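Local coordinates for geranylgeranyl pyrophosphate synthase (Corynebacterium glutamicum, PDB 3LK5), which probably catalyses the magnesium-dependent transfer of a prenyl group from an allylic diphosphate to isopentenyl diphosphate in isoprenoid biosynthesis, at residues A[12-17]-A[76-81]; A[83-88]-A[166-171]. All coordinates share one frame; numbering follows the deposited sequence.

Interaction 1: residues A[12-17]-A[76-81]; sequences DAHDLD and AAQGHK
At the C-terminal end of helix 65-78 the chain turns out of the helix, and the N-terminal loop that precedes helix 21-43 lays one histidine ring against that turn. Ala76 and Ala77 lie in the last turn of the helix, which ends at Gln78; Ala76 puts its methyl group against Val357 of helix 355-369. Gln78 follows, its CG anti to the backbone N (chi1 -156°) and its chain bent at chi2. Its OE1 is taken up by the backbone N of Ser83, while NE2 lies 3.7 Å from His14 NE2, in van der Waals contact and obliquely to the ring. Gly79 leaves the helix with positive phi, 57°, a conformation that suits glycine, and its O lies at the ring edge, 3.8 Å from His14 CD2. His80 completes the centre of a type II' beta turn running from Gln78 to Lys81, its CB directed away from the N-terminal loop. Lys81 supplies the acceptor: His14 NE2 donates to Lys81 O at 2.9 Å, with the oxygen close to the ring plane but the donor well above the carbonyl plane. Within the loop, Asp12 OD1 accepts from His14 N in an Asx turn, steadying the backbone that carries the ring. Since NE2 is the donor, the ring is probably either the neutral tautomer with its proton on NE2 or the doubly protonated cation.

Interaction 2: residues A[83-88]-A[166-171]; sequences SSEKLE and SGLSAE
The two backbones come closest at Glu85 and Leu168, whose CA atoms lie 6.2 Å apart, where the chain enters helix 87-111 just after Lys86 and helix 170-199 just after Ser169. The motif is a serine N-cap held by a carboxylate in a bidentate grip. Glu85, bent at chi2 (-58°), turns its carboxylate to the cap: OE1 accepts from Ser169 N at 2.8 Å in a nearly straight bond, and OE2 accepts from Ser169 OG at 2.5 Å, each through its syn lone pair. Two bonds to one residue fix the rotation of the carboxylate, and the nearby helix N-terminus would probably favour its negative charge. Ser169, with a short side chain whose OG stands between its own N and carbonyl carbon (chi1 69°), also accepts from Ala172 N. Leu168 crosses the glutamate chain at about a right angle, its CD2 3.6 Å from Glu85 OE1 and touching CG as well, and reaches Ser89 and Ala93 of helix 87-111 with its apolar end. Gly167 has phi 94°, where a CB would jam against the preceding carbonyl, and Lys86 CE touches Gly167 O at 3.9 Å. One water joins the segments, donating to Glu85 OE1 and to Gly167 O, and accepting from Lys86 N at 2.9 Å.

Interactions 1 and 2 lie in series along the chain, with centres about 15 Å apart and on the same side of the chain's centre. The short connection between helix 65-78 and helix 87-111 contributes to both: interaction 1 takes its beginning, interaction 2 its end. Gln78 OE1 and Ser83 N, 2.7 Å apart and probably hydrogen-bonded, join them directly, so the end of one helix is tied to the run-up to the next. Both are surface contacts, their centres about 23 and 25 Å from that of the chain, and both lie away from Asp108, Asp112 and Asp194, which bind magnesium in this protein although no metal is bound to this chain here. Interaction 2 also borders the second subunit, where Ala170 packs on Ala170 of that chain.

Interaction 1: residues A[12-17]-A[76-81]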
# COMPACT_ATOMS: atom_id res chain seq x y z
N ASP A 12 16.88 -26.75 10.94
CA ASP A 12 17.74 -27.23 9.84
C ASP A 12 17.66 -26.28 8.62
O ASP A 12 16.60 -26.13 7.98
CB ASP A 12 17.40 -28.69 9.46
CG ASP A 12 18.56 -29.43 8.76
OD1 ASP A 12 19.31 -28.81 7.96
OD2 ASP A 12 18.70 -30.65 8.99
N ALA A 13 18.80 -25.65 8.31
CA ALA A 13 18.93 -24.63 7.27
C ALA A 13 19.06 -25.18 5.83
O ALA A 13 19.22 -24.40 4.89
CB ALA A 13 20.11 -23.71 7.59
N HIS A 14 19.02 -26.50 5.68
CA HIS A 14 19.17 -27.15 4.37
C HIS A 14 17.99 -28.05 4.05
O HIS A 14 17.89 -28.61 2.94
CB HIS A 14 20.49 -27.94 4.28
CG HIS A 14 21.66 -27.12 3.85
ND1 HIS A 14 22.52 -26.51 4.74
CD2 HIS A 14 22.12 -26.81 2.61
CE1 HIS A 14 23.46 -25.86 4.08
NE2 HIS A 14 23.24 -26.02 2.78
N ASP A 15 17.08 -28.19 5.01
CA ASP A 15 15.91 -29.03 4.79
C ASP A 15 14.60 -28.25 4.96
O ASP A 15 14.53 -27.26 5.70
CB ASP A 15 15.96 -30.32 5.65
CG ASP A 15 15.03 -30.28 6.87
OD1 ASP A 15 14.13 -31.14 6.95
OD2 ASP A 15 15.19 -29.38 7.73
N LEU A 16 13.59 -28.71 4.24
CA LEU A 16 12.28 -28.09 4.22
C LEU A 16 11.32 -28.83 5.16
O LEU A 16 10.97 -30.01 4.92
CB LEU A 16 11.75 -28.09 2.77
CG LEU A 16 10.42 -27.44 2.43
CD1 LEU A 16 10.35 -26.03 2.95
CD2 LEU A 16 10.25 -27.48 0.91
N ASP A 17 10.94 -28.17 6.24
CA ASP A 17 10.03 -28.75 7.23
C ASP A 17 8.70 -28.02 7.15
O ASP A 17 8.56 -26.94 7.70
CB ASP A 17 10.65 -28.65 8.63
CG ASP A 17 9.95 -29.54 9.65
OD1 ASP A 17 8.70 -29.59 9.70
OD2 ASP A 17 10.68 -30.17 10.44
N ALA A 76 15.58 -24.96 -2.97
CA ALA A 76 15.69 -25.60 -4.29
C ALA A 76 16.90 -25.09 -5.10
O ALA A 76 17.57 -25.88 -5.78
CB ALA A 76 14.37 -25.45 -5.09
N ALA A 77 17.19 -23.79 -5.01
CA ALA A 77 18.28 -23.14 -5.75
C ALA A 77 19.60 -23.21 -5.03
O ALA A 77 20.66 -23.08 -5.62
CB ALA A 77 17.94 -21.68 -5.99
N GLN A 78 19.54 -23.33 -3.71
CA GLN A 78 20.74 -23.15 -2.92
C GLN A 78 21.47 -24.48 -2.99
O GLN A 78 22.67 -24.53 -2.77
CB GLN A 78 20.40 -22.75 -1.49
CG GLN A 78 21.52 -22.01 -0.80
CD GLN A 78 21.76 -22.49 0.61
OE1 GLN A 78 22.51 -21.87 1.36
NE2 GLN A 78 21.12 -23.60 0.99
N GLY A 79 20.72 -25.53 -3.32
CA GLY A 79 21.27 -26.89 -3.50
C GLY A 79 22.00 -27.41 -2.26
O GLY A 79 21.71 -27.01 -1.12
N HIS A 80 22.96 -28.31 -2.50
CA HIS A 80 23.78 -28.90 -1.42
C HIS A 80 24.87 -27.95 -0.91
O HIS A 80 25.71 -28.36 -0.09
CB HIS A 80 24.39 -30.25 -1.85
CG HIS A 80 23.36 -31.27 -2.27
ND1 HIS A 80 23.53 -32.09 -3.36
CD2 HIS A 80 22.15 -31.58 -1.75
CE1 HIS A 80 22.47 -32.87 -3.50
NE2 HIS A 80 21.62 -32.58 -2.53
N LYS A 81 24.85 -26.70 -1.37
CA LYS A 81 25.86 -25.69 -1.00
C LYS A 81 25.37 -24.56 -0.07
O LYS A 81 24.25 -24.58 0.46
CB LYS A 81 26.55 -25.11 -2.25
CG LYS A 81 25.67 -24.21 -3.10
CD LYS A 81 26.37 -23.67 -4.34
CE LYS A 81 25.44 -22.75 -5.12
NZ LYS A 81 24.90 -21.66 -4.25

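Interaction 2: residues A[83-88]-A[166-171]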
# COMPACT_ATOMS: atom_id res chain seq x y z
N SER A 83 24.62 -20.59 0.26
CA SER A 83 24.42 -19.18 -0.08
C SER A 83 25.21 -18.37 0.94
O SER A 83 25.34 -18.79 2.09
CB SER A 83 22.92 -18.85 -0.02
OG SER A 83 22.69 -17.47 0.21
N SER A 84 25.74 -17.22 0.53
CA SER A 84 26.47 -16.33 1.45
C SER A 84 25.59 -15.33 2.22
O SER A 84 26.09 -14.54 3.03
CB SER A 84 27.60 -15.58 0.72
OG SER A 84 27.08 -14.76 -0.32
N GLU A 85 24.28 -15.36 1.97
CA GLU A 85 23.35 -14.48 2.69
C GLU A 85 23.14 -15.01 4.10
O GLU A 85 23.12 -16.22 4.31
CB GLU A 85 22.00 -14.43 1.96
CG GLU A 85 22.08 -13.83 0.57
CD GLU A 85 22.63 -12.41 0.54
OE1 GLU A 85 22.30 -11.57 1.42
OE2 GLU A 85 23.36 -12.09 -0.43
N LYS A 86 22.93 -14.11 5.05
CA LYS A 86 22.57 -14.50 6.42
C LYS A 86 21.24 -15.20 6.43
O LYS A 86 20.27 -14.74 5.80
CB LYS A 86 22.51 -13.28 7.38
CG LYS A 86 23.84 -12.53 7.52
CD LYS A 86 23.76 -11.37 8.54
CE LYS A 86 22.95 -10.16 7.99
NZ LYS A 86 22.81 -9.05 9.02
N LEU A 87 21.14 -16.27 7.22
CA LEU A 87 19.90 -17.03 7.30
C LEU A 87 18.72 -16.16 7.77
O LEU A 87 17.61 -16.26 7.27
CB LEU A 87 20.10 -18.19 8.27
CG LEU A 87 18.87 -18.97 8.70
CD1 LEU A 87 18.20 -19.65 7.49
CD2 LEU A 87 19.35 -20.01 9.72
N GLU A 88 18.97 -15.34 8.78
CA GLU A 88 17.95 -14.47 9.34
C GLU A 88 17.38 -13.53 8.25
O GLU A 88 16.18 -13.18 8.26
CB GLU A 88 18.61 -13.60 10.44
CG GLU A 88 19.20 -14.41 11.60
CD GLU A 88 20.54 -15.17 11.30
OE1 GLU A 88 21.23 -14.99 10.27
OE2 GLU A 88 20.91 -15.97 12.20
N SER A 166 16.03 -6.27 5.66
CA SER A 166 16.25 -7.67 6.08
C SER A 166 17.71 -7.96 6.37
O SER A 166 18.02 -8.90 7.12
CB SER A 166 15.78 -8.62 4.97
OG SER A 166 16.48 -8.35 3.76
N GLY A 167 18.60 -7.19 5.74
CA GLY A 167 20.04 -7.47 5.81
C GLY A 167 20.52 -8.32 4.64
O GLY A 167 21.69 -8.68 4.61
N LEU A 168 19.63 -8.66 3.68
CA LEU A 168 20.09 -9.20 2.38
C LEU A 168 21.12 -8.23 1.78
O LEU A 168 20.96 -7.01 1.91
CB LEU A 168 18.91 -9.36 1.40
CG LEU A 168 17.94 -10.52 1.68
CD1 LEU A 168 16.83 -10.54 0.63
CD2 LEU A 168 18.70 -11.86 1.67
N SER A 169 22.14 -8.78 1.14
CA SER A 169 23.15 -8.00 0.45
C SER A 169 22.51 -7.17 -0.67
O SER A 169 21.42 -7.50 -1.16
CB SER A 169 24.20 -8.94 -0.15
OG SER A 169 23.66 -9.70 -1.23
N ALA A 170 23.20 -6.10 -1.07
CA ALA A 170 22.77 -5.31 -2.24
C ALA A 170 22.52 -6.19 -3.45
O ALA A 170 21.58 -5.96 -4.20
CB ALA A 170 23.81 -4.29 -2.59
N GLU A 171 23.42 -7.16 -3.69
CA GLU A 171 23.30 -8.04 -4.85
C GLU A 171 22.02 -8.90 -4.77
O GLU A 171 21.28 -9.02 -5.76
CB GLU A 171 24.54 -8.94 -4.97
CG GLU A 171 25.84 -8.16 -5.27
CD GLU A 171 26.44 -7.34 -4.07
OE1 GLU A 171 26.01 -7.40 -2.88
OE2 GLU A 171 27.43 -6.62 -4.36
O HOH W 1 22.58 -11.42 4.09